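Local coordinates for protein fructose transport system repressor FruR (Pseudomonas putida, PDB 3O74) that probably regulates transcription by binding specific DNA sequences, as a LacI-family repressor and activator whose preferred effector is fructose 1-phosphate, at residues 45-50 with 73-78; 107-112 with 143-148. All coordinates share one frame; numbering follows the deposited sequence.

Contact 1 (45-50 with 73-78); sequences DSERQL and DSYREL
Glu47 and Tyr75 make the one close side-chain contact here, a buried hydrogen bond. From the helix 45-50 belongs to, CB of Glu47 points toward 73-78. CG stands anti to the backbone N (chi1 177°) and the chain runs on extended, which carries the carboxylate across to the neighbouring helix. CG already lies 3.5 Å from Tyr75 OH, and CD is about as near. At the tip, OE2 accepts a short hydrogen bond from Tyr75 OH, 2.6 Å long. The hydroxyl meets OE2 on its anti side, 21° out of the carboxylate plane, while OE2 itself sits at the edge of the ring, in its plane, 3.3 Å from Tyr75 CE2. The two side chains cross at about a right angle. Ser66 OG makes a second hydrogen bond to OE2 and the backbone N of Cys67 holds OE1, so three partners fix the buried carboxylate and its rotation. Tyr75 also packs on Ile8, Leu62 and Val64 of the sheet below. Neighbouring helices laid on a parallel sheet and joined through the strand between them, here 61-64, typify the alternating alpha/beta N-terminal subdomain of LacI-type and type I periplasmic binding proteins.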
# COMPACT_ATOMS: atom_id res chain seq x y z
N ASP B 45 3.67 10.55 19.29
CA ASP B 45 2.79 11.69 19.55
C ASP B 45 1.59 11.71 18.61
O ASP B 45 0.50 12.13 19.00
CB ASP B 45 3.54 13.02 19.47
CG ASP B 45 2.66 14.19 19.87
OD1 ASP B 45 2.40 15.07 19.01
OD2 ASP B 45 2.22 14.24 21.04
N SER B 46 1.80 11.28 17.38
CA SER B 46 0.71 11.17 16.42
C SER B 46 -0.27 10.09 16.88
O SER B 46 -1.49 10.26 16.77
CB SER B 46 1.23 10.84 15.03
OG SER B 46 2.05 11.89 14.54
N GLU B 47 0.25 8.99 17.39
CA GLU B 47 -0.61 7.91 17.84
C GLU B 47 -1.47 8.35 19.01
O GLU B 47 -2.66 8.01 19.08
CB GLU B 47 0.19 6.67 18.23
CG GLU B 47 -0.68 5.55 18.76
CD GLU B 47 0.06 4.23 18.87
OE1 GLU B 47 1.11 4.09 18.22
OE2 GLU B 47 -0.42 3.33 19.60
N ARG B 48 -0.89 9.10 19.93
CA ARG B 48 -1.64 9.59 21.08
C ARG B 48 -2.74 10.55 20.63
O ARG B 48 -3.83 10.56 21.21
CB ARG B 48 -0.71 10.24 22.11
CG ARG B 48 0.26 9.26 22.75
CD ARG B 48 0.94 9.84 23.98
NE ARG B 48 2.00 8.97 24.47
CZ ARG B 48 3.29 9.11 24.16
NH1 ARG B 48 3.67 10.10 23.36
NH2 ARG B 48 4.19 8.28 24.65
N GLN B 49 -2.47 11.34 19.60
CA GLN B 49 -3.49 12.19 19.00
C GLN B 49 -4.64 11.35 18.43
O GLN B 49 -5.80 11.73 18.53
CB GLN B 49 -2.90 13.07 17.90
CG GLN B 49 -1.92 14.12 18.40
CD GLN B 49 -1.72 15.25 17.39
OE1 GLN B 49 -1.45 15.01 16.21
NE2 GLN B 49 -1.84 16.49 17.87
N LEU B 50 -4.31 10.22 17.81
CA LEU B 50 -5.32 9.36 17.22
C LEU B 50 -6.14 8.64 18.29
O LEU B 50 -7.33 8.38 18.10
CB LEU B 50 -4.69 8.35 16.26
CG LEU B 50 -4.07 8.98 15.00
CD1 LEU B 50 -3.47 7.91 14.11
CD2 LEU B 50 -5.11 9.78 14.25
N ASP B 73 0.79 3.63 29.48
CA ASP B 73 -0.41 2.92 29.91
C ASP B 73 -1.67 3.60 29.39
O ASP B 73 -2.74 3.49 29.99
CB ASP B 73 -0.45 2.80 31.43
CG ASP B 73 -0.33 4.15 32.13
OD1 ASP B 73 -0.42 5.19 31.46
OD2 ASP B 73 -0.15 4.16 33.37
N SER B 74 -1.54 4.30 28.26
CA SER B 74 -2.67 4.99 27.65
C SER B 74 -3.78 4.02 27.24
O SER B 74 -4.96 4.31 27.46
CB SER B 74 -2.21 5.83 26.45
OG SER B 74 -1.40 5.08 25.56
N TYR B 75 -3.42 2.88 26.66
CA TYR B 75 -4.45 1.92 26.24
C TYR B 75 -5.15 1.26 27.42
O TYR B 75 -6.30 0.86 27.31
CB TYR B 75 -3.91 0.90 25.24
CG TYR B 75 -3.66 1.52 23.88
CD1 TYR B 75 -4.72 1.99 23.12
CD2 TYR B 75 -2.38 1.65 23.38
CE1 TYR B 75 -4.50 2.57 21.88
CE2 TYR B 75 -2.15 2.22 22.16
CZ TYR B 75 -3.21 2.68 21.41
OH TYR B 75 -2.96 3.25 20.18
N ARG B 76 -4.45 1.15 28.54
CA ARG B 76 -5.08 0.66 29.77
C ARG B 76 -6.18 1.62 30.22
O ARG B 76 -7.24 1.19 30.67
CB ARG B 76 -4.04 0.49 30.87
CG ARG B 76 -3.07 -0.67 30.64
CD ARG B 76 -3.75 -2.00 30.90
NE ARG B 76 -4.38 -2.05 32.22
CZ ARG B 76 -3.72 -2.30 33.35
NH1 ARG B 76 -2.42 -2.54 33.33
NH2 ARG B 76 -4.38 -2.31 34.51
N GLU B 77 -5.93 2.92 30.08
CA GLU B 77 -6.94 3.92 30.44
C GLU B 77 -8.19 3.76 29.59
O GLU B 77 -9.31 3.77 30.11
CB GLU B 77 -6.38 5.34 30.28
CG GLU B 77 -5.40 5.77 31.36
CD GLU B 77 -4.86 7.17 31.13
OE1 GLU B 77 -5.55 7.97 30.46
OE2 GLU B 77 -3.76 7.47 31.62
N LEU B 78 -8.01 3.61 28.28
CA LEU B 78 -9.12 3.47 27.35
C LEU B 78 -9.91 2.20 27.65
O LEU B 78 -11.14 2.21 27.66
CB LEU B 78 -8.62 3.45 25.91
CG LEU B 78 -7.88 4.70 25.42
CD1 LEU B 78 -7.40 4.51 23.99
CD2 LEU B 78 -8.78 5.92 25.52

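Contact 2 (107-112 with 143-148)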
# COMPACT_ATOMS: atom_id res chain seq x y z
N ALA B 107 9.58 -17.75 12.38
CA ALA B 107 9.71 -17.38 10.98
C ALA B 107 11.13 -16.90 10.71
O ALA B 107 11.72 -17.23 9.68
CB ALA B 107 8.71 -16.29 10.63
N SER B 108 11.67 -16.14 11.65
CA SER B 108 13.01 -15.59 11.54
C SER B 108 14.06 -16.69 11.64
O SER B 108 15.09 -16.65 10.96
CB SER B 108 13.23 -14.55 12.63
OG SER B 108 14.46 -13.87 12.43
N ARG B 109 13.81 -17.67 12.50
CA ARG B 109 14.76 -18.77 12.66
C ARG B 109 14.87 -19.56 11.36
O ARG B 109 15.98 -19.85 10.90
CB ARG B 109 14.34 -19.68 13.81
CG ARG B 109 15.52 -20.36 14.49
CD ARG B 109 15.16 -21.74 15.03
NE ARG B 109 15.04 -22.73 13.96
CZ ARG B 109 13.88 -23.17 13.48
NH1 ARG B 109 12.74 -22.72 13.98
NH2 ARG B 109 13.87 -24.06 12.50
N GLN B 110 13.73 -19.90 10.77
CA GLN B 110 13.71 -20.64 9.52
C GLN B 110 14.33 -19.82 8.39
O GLN B 110 15.06 -20.36 7.55
CB GLN B 110 12.28 -21.00 9.13
CG GLN B 110 11.62 -22.04 10.00
CD GLN B 110 10.36 -22.59 9.36
OE1 GLN B 110 10.36 -22.99 8.19
NE2 GLN B 110 9.27 -22.61 10.12
N LEU B 111 14.04 -18.53 8.37
CA LEU B 111 14.55 -17.64 7.33
C LEU B 111 16.07 -17.63 7.34
O LEU B 111 16.71 -17.83 6.30
CB LEU B 111 13.99 -16.23 7.52
CG LEU B 111 14.17 -15.22 6.38
CD1 LEU B 111 13.65 -15.79 5.06
CD2 LEU B 111 13.47 -13.92 6.72
N ALA B 112 16.66 -17.43 8.51
CA ALA B 112 18.11 -17.39 8.64
C ALA B 112 18.73 -18.75 8.33
O ALA B 112 19.75 -18.84 7.64
CB ALA B 112 18.51 -16.93 10.04
N ASP B 143 19.17 -14.99 15.97
CA ASP B 143 20.24 -15.47 16.84
C ASP B 143 20.14 -16.97 17.07
O ASP B 143 21.14 -17.68 17.05
CB ASP B 143 20.21 -14.74 18.19
CG ASP B 143 20.59 -13.28 18.08
OD1 ASP B 143 21.15 -12.89 17.04
OD2 ASP B 143 20.33 -12.53 19.04
N GLU B 144 18.92 -17.44 17.31
CA GLU B 144 18.67 -18.84 17.60
C GLU B 144 19.19 -19.76 16.50
O GLU B 144 19.72 -20.84 16.78
CB GLU B 144 17.17 -19.07 17.82
CG GLU B 144 16.71 -20.50 17.58
CD GLU B 144 16.63 -21.32 18.85
OE1 GLU B 144 16.41 -20.74 19.93
OE2 GLU B 144 16.76 -22.56 18.76
N ALA B 145 19.05 -19.34 15.25
CA ALA B 145 19.51 -20.13 14.11
C ALA B 145 21.03 -20.07 13.97
O ALA B 145 21.62 -20.84 13.21
CB ALA B 145 18.84 -19.68 12.83
N LEU B 146 21.65 -19.14 14.69
CA LEU B 146 23.09 -18.95 14.60
C LEU B 146 23.88 -19.80 15.58
O LEU B 146 25.11 -19.80 15.56
CB LEU B 146 23.44 -17.47 14.77
CG LEU B 146 22.98 -16.56 13.63
CD1 LEU B 146 23.63 -15.19 13.74
CD2 LEU B 146 23.29 -17.19 12.29
N GLN B 147 23.18 -20.52 16.45
CA GLN B 147 23.85 -21.43 17.38
C GLN B 147 24.76 -22.39 16.61
O GLN B 147 24.32 -23.06 15.68
CB GLN B 147 22.83 -22.21 18.21
CG GLN B 147 22.43 -21.52 19.51
CD GLN B 147 23.49 -21.65 20.59
OE1 GLN B 147 24.04 -22.73 20.80
NE2 GLN B 147 23.76 -20.55 21.28
N GLY B 148 26.02 -22.44 17.01
CA GLY B 148 27.00 -23.29 16.34
C GLY B 148 27.61 -22.69 15.09
O GLY B 148 28.36 -23.36 14.38
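Ala145 packs on helix 104-116, and its methyl is the centre of an apolar patch. Its CB lies 3.9 Å from Ala112 CB. On the other residue it touches, Arg109 CG is 3.8 Å from Ala145 CB. The same methyl packs against the backbone carbonyl, Ala145 CB being 3.5 Å from Arg109 O. The small side chain of Ala145 lets the backbones approach, the CA atoms of Arg109 and Ala145 being 5.1 Å apart. A type I turn from Glu144 to Gln147 leads the chain away, and Leu146 packs on Val153 and Arg155 of strand 152-158. This places the contact in the beta-alpha-beta unit 122-128, 133-144, 152-158 of the C-terminal subdomain, where helix 104-116 lies alongside.

Aliphatic contact between charged side chains adds a more exposed margin. Arg109 chi2, at -149° off the fully extended value, sets CD against Glu144 CG; the 3.2 Å between these two carbons is so short that their exact placement is doubtful.

The polar ends bond outside the two segments. The guanidinium and carboxylate planes stand 89° apart, and Arg109 NE is 5.1 Å from Glu144 OE2, so these opposite charges form no direct bridge. Arg109 NH1 instead makes a salt bridge to Asp106, while Ser108 OG bonds the carbonyl oxygen of Arg138, tying helix 104-116 to helix 133-144.

Contact 1 closes before contact 2 opens along the chain, and the two lie on opposite sides of its centre, with their own centres 35 Å apart and their nearest atoms about 23 Å apart. No segment is shared. Helices 44-56 and 74-80 of contact 1 belong to the N-terminal subdomain, whereas helices 104-116 and 133-144 of contact 2 belong to the C-terminal one, reached after strand 98-102. Each contact therefore packs helices within its own lobe. As in LacI relatives, the effector probably binds between the lobes. Helix 44-56 also packs on the second subunit through Ser46, Gln49 and Leu50, whereas no other chain touches the two segments of contact 2.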